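Local coordinates for protein elongation factor G (Thermus thermophilus, PDB 2DY1) that binds GTP together with a magnesium ion and, as a member of the elongation factor G family, probably drives ribosomal translocation as a GTPase, at residues L69-H74 and G260-L265; I212-T215 and L219-K222. One frame throughout, in Å; residues are numbered along the deposited sequence.

Contact 1. Residues L69-H74 and G260-L265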
# COMPACT_ATOMS: atom_id res chain seq x y z
N LEU A 69 15.83 8.97 18.52
CA LEU A 69 15.84 9.52 19.87
C LEU A 69 16.91 8.99 20.78
O LEU A 69 17.19 7.78 20.78
CB LEU A 69 14.47 9.29 20.52
CG LEU A 69 13.27 9.76 19.68
CD1 LEU A 69 11.96 9.27 20.34
CD2 LEU A 69 13.25 11.29 19.58
N LEU A 70 17.52 9.90 21.53
CA LEU A 70 18.56 9.57 22.50
C LEU A 70 18.04 10.04 23.85
O LEU A 70 17.62 11.19 24.00
CB LEU A 70 19.85 10.29 22.15
CG LEU A 70 20.99 10.16 23.17
CD1 LEU A 70 21.46 8.72 23.25
CD2 LEU A 70 22.13 11.08 22.75
N PHE A 71 18.05 9.16 24.84
CA PHE A 71 17.54 9.54 26.15
C PHE A 71 18.29 8.75 27.21
O PHE A 71 18.19 7.53 27.27
CB PHE A 71 16.04 9.24 26.21
CG PHE A 71 15.40 9.61 27.52
CD1 PHE A 71 15.29 10.94 27.90
CD2 PHE A 71 14.89 8.63 28.36
CE1 PHE A 71 14.67 11.29 29.11
CE2 PHE A 71 14.28 8.97 29.57
CZ PHE A 71 14.17 10.30 29.94
N ARG A 72 19.02 9.47 28.05
CA ARG A 72 19.80 8.85 29.11
C ARG A 72 20.63 7.68 28.63
O ARG A 72 20.70 6.64 29.28
CB ARG A 72 18.87 8.42 30.24
CG ARG A 72 18.09 9.60 30.76
CD ARG A 72 17.31 9.29 32.02
NE ARG A 72 16.57 10.48 32.41
CZ ARG A 72 15.72 10.53 33.43
NH1 ARG A 72 15.49 9.46 34.17
NH2 ARG A 72 15.09 11.67 33.71
N GLY A 73 21.27 7.87 27.47
CA GLY A 73 22.13 6.83 26.93
C GLY A 73 21.43 5.73 26.14
O GLY A 73 22.08 4.89 25.51
N HIS A 74 20.10 5.73 26.19
CA HIS A 74 19.31 4.72 25.46
C HIS A 74 18.88 5.34 24.13
O HIS A 74 18.79 6.55 24.00
CB HIS A 74 18.06 4.36 26.26
CG HIS A 74 18.34 3.99 27.68
ND1 HIS A 74 19.12 2.90 28.02
CD2 HIS A 74 17.98 4.57 28.84
CE1 HIS A 74 19.23 2.84 29.33
NE2 HIS A 74 18.54 3.84 29.86
N GLY A 260 2.95 13.94 29.23
CA GLY A 260 3.37 12.54 29.16
C GLY A 260 4.34 12.12 28.08
O GLY A 260 4.46 10.94 27.80
N VAL A 261 5.05 13.08 27.50
CA VAL A 261 5.98 12.74 26.42
C VAL A 261 7.18 11.92 26.87
O VAL A 261 7.43 10.84 26.32
CB VAL A 261 6.44 14.04 25.69
CG1 VAL A 261 7.48 13.73 24.62
CG2 VAL A 261 5.24 14.67 25.04
N LEU A 262 7.94 12.38 27.87
CA LEU A 262 9.09 11.60 28.30
C LEU A 262 8.62 10.31 28.99
O LEU A 262 9.26 9.28 28.87
CB LEU A 262 10.05 12.44 29.16
CG LEU A 262 10.74 13.55 28.31
CD1 LEU A 262 11.66 14.41 29.17
CD2 LEU A 262 11.54 12.89 27.16
N PRO A 263 7.50 10.36 29.74
CA PRO A 263 7.04 9.11 30.37
C PRO A 263 6.73 8.05 29.28
O PRO A 263 6.92 6.84 29.49
CB PRO A 263 5.79 9.54 31.12
CG PRO A 263 6.19 10.91 31.61
CD PRO A 263 6.87 11.53 30.38
N LEU A 264 6.23 8.49 28.12
CA LEU A 264 5.94 7.56 27.02
C LEU A 264 7.25 6.94 26.53
O LEU A 264 7.31 5.75 26.24
CB LEU A 264 5.25 8.30 25.85
CG LEU A 264 5.12 7.51 24.54
CD1 LEU A 264 4.19 6.33 24.76
CD2 LEU A 264 4.57 8.41 23.44
N LEU A 265 8.29 7.76 26.42
CA LEU A 265 9.58 7.24 25.97
C LEU A 265 10.13 6.21 26.96
O LEU A 265 10.65 5.16 26.55
CB LEU A 265 10.55 8.40 25.78
CG LEU A 265 11.89 8.09 25.11
CD1 LEU A 265 11.68 7.38 23.78
CD2 LEU A 265 12.63 9.42 24.90

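Contact 2. Residues I212-T215 and L219-K222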
# COMPACT_ATOMS: atom_id res chain seq x y z
N ILE A 212 -0.91 -9.28 34.44
CA ILE A 212 0.49 -9.61 34.26
C ILE A 212 0.80 -10.98 34.88
O ILE A 212 1.47 -11.81 34.25
CB ILE A 212 1.39 -8.57 34.92
CG1 ILE A 212 1.21 -7.23 34.18
CG2 ILE A 212 2.86 -9.04 34.89
CD1 ILE A 212 1.89 -6.06 34.85
N VAL A 213 0.34 -11.19 36.10
CA VAL A 213 0.57 -12.46 36.79
C VAL A 213 0.10 -13.65 35.96
O VAL A 213 0.82 -14.65 35.84
CB VAL A 213 -0.16 -12.47 38.18
CG1 VAL A 213 -0.20 -13.89 38.75
CG2 VAL A 213 0.59 -11.56 39.13
N GLU A 214 -1.08 -13.53 35.37
CA GLU A 214 -1.64 -14.60 34.55
C GLU A 214 -0.83 -15.01 33.32
O GLU A 214 -1.06 -16.09 32.77
CB GLU A 214 -3.05 -14.22 34.13
CG GLU A 214 -4.03 -14.28 35.29
CD GLU A 214 -5.38 -13.69 34.95
OE1 GLU A 214 -6.28 -13.75 35.81
OE2 GLU A 214 -5.53 -13.17 33.83
N THR A 215 0.13 -14.19 32.91
CA THR A 215 0.96 -14.51 31.75
C THR A 215 2.26 -15.19 32.10
O THR A 215 3.03 -15.56 31.21
CB THR A 215 1.35 -13.26 30.97
OG1 THR A 215 2.22 -12.46 31.78
CG2 THR A 215 0.14 -12.48 30.56
N LEU A 219 4.89 -16.61 38.45
CA LEU A 219 4.11 -15.70 39.28
C LEU A 219 2.70 -16.21 39.52
O LEU A 219 2.09 -15.96 40.56
CB LEU A 219 4.03 -14.32 38.62
CG LEU A 219 5.36 -13.60 38.47
CD1 LEU A 219 5.12 -12.21 37.90
CD2 LEU A 219 6.06 -13.51 39.82
N LEU A 220 2.15 -16.91 38.54
CA LEU A 220 0.81 -17.42 38.67
C LEU A 220 0.76 -18.45 39.78
O LEU A 220 -0.21 -18.53 40.55
CB LEU A 220 0.38 -18.04 37.34
CG LEU A 220 -1.08 -18.46 37.23
CD1 LEU A 220 -2.01 -17.34 37.72
CD2 LEU A 220 -1.36 -18.79 35.78
N GLU A 221 1.82 -19.25 39.88
CA GLU A 221 1.90 -20.28 40.91
C GLU A 221 1.90 -19.62 42.28
O GLU A 221 1.16 -20.02 43.18
CB GLU A 221 3.16 -21.12 40.72
CG GLU A 221 3.43 -22.12 41.82
CD GLU A 221 4.37 -23.22 41.38
OE1 GLU A 221 5.53 -22.91 41.02
OE2 GLU A 221 3.95 -24.40 41.40
N LYS A 222 2.72 -18.58 42.41
CA LYS A 222 2.82 -17.86 43.67
C LYS A 222 1.50 -17.20 44.09
O LYS A 222 1.14 -17.24 45.26
CB LYS A 222 3.93 -16.82 43.58
CG LYS A 222 5.28 -17.45 43.30
CD LYS A 222 6.42 -16.46 43.49
CE LYS A 222 7.76 -17.15 43.31
NZ LYS A 222 8.89 -16.27 43.69

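Contact 1. Residues L69-H74 and G260-L265
Leu-262 and Leu-265 approach the ring of Phe-71 obliquely, each through CD2; one face of the ring is occupied from within its own turn, by Arg-72 CG 3.9 Å above the plane and over the ring centre. The closest approach to residues 260-265 is made at the root of the ring, where Phe-71 CB lies 3.7 Å from Leu-265 CD2. Farther out, Phe-71 CE1 is 4.0 Å from Leu-262 CD2, one helical turn earlier. Phe-71 carries CG anti to its backbone N (chi1 -179°), and Leu-265 does likewise (chi1 -171°); the two side chains run antiparallel alongside one another. The other branch of Leu-265 meets the strand two residues earlier: its CD1 lies 3.9 Å from Leu-69 CD1. Leu-265 thus divides its two methyls between the alternate strand residues 69 and 71, both directed toward the helix, while Leu-70 points away. No hydrogen bond crosses between the segments; the contacts are apolar and bury 209 Å². Thr-33, after helix 22-32, also touches Leu-69, Leu-262 and Leu-265. Beyond Phe-71 the chain reverses in a type I' turn, closed by reciprocal bonds, His-74 N to Phe-71 O and Phe-71 N to His-74 O, both 2.8 Å, which joins the edge strand to strand 74-80. Short segments 69-71 and 261-265 run nearly perpendicular, at 92°, with axes 11.0 Å apart: a helix laid against the edge hairpin of the mixed sheet in the P-loop GTPase domain.

Contact 2. Residues I212-T215 and L219-K222
Val-213 reaches the next helix through CG1, which stands anti to its backbone N (chi1 166°), while Leu-220 has CG anti to its own N (chi1 -172°), and its CD1 comes to 4.0 Å from Val-213 CG1. That valine methyl makes several of the close contacts. It rests on the backbone as much as on side chains: Val-213 CG1 is 3.6 Å from Leu-219 O and 3.7 Å from Leu-220 CA. It also meets Leu-219 through the base of the side chain, at CB, 4.3 Å away. The branched end of Leu-220 also approaches the backbone of 212-215, with CD2 4.1 Å from Glu-214 O, and its CB is 3.7 Å from Val-213 O. The aliphatic part of Glu-214 makes a looser approach, CG to Leu-220 CD1. No hydrogen bond spans the segments; 217 Å² is buried between them, chiefly on Val-213, Leu-220 and Leu-219.

Polar bonds flank the turn on both sides. Ile-212 O accepts both Thr-215 N and Thr-215 OG1, the hydroxyl at 2.7 Å, in the carbonyl plane and on a lone pair, with a C=O...OG1 angle of 142°. This double grip ties the threonine back to the preceding helix. On the other side of the short link, Asp-216 OD1 accepts a hydrogen bond from Leu-219 N, close to the start of helix 217-225. The contact therefore joins consecutive helices 198-213 and 217-225 across a tight connection, Val-213 and Leu-220 being the nearest pair with CA atoms 5.3 Å apart. Helix 231-243 packs against both segments: its Ala-237 touches Ile-212 and Leu-219, Ala-233 touches Leu-219, and Ala-241 touches Thr-215.

Contacts 1 and 2 both lie in the GTP-binding domain, on the same side of the chain's centre, yet they do not touch: their centres are 29 Å apart and their nearest atoms about 15 Å. In sequence, contact 2 lies wholly within the long excursion between residues 74 and 260 that contact 1 brings back to the edge hairpin. Contact 2 lies away from the GTP and magnesium sites. Contact 1 is the nearer to the nucleotide, for the side chain of Leu-69 is about 12 Å from those of Lys-22 and Thr-23, which bind GTP, Thr-23 also binding magnesium.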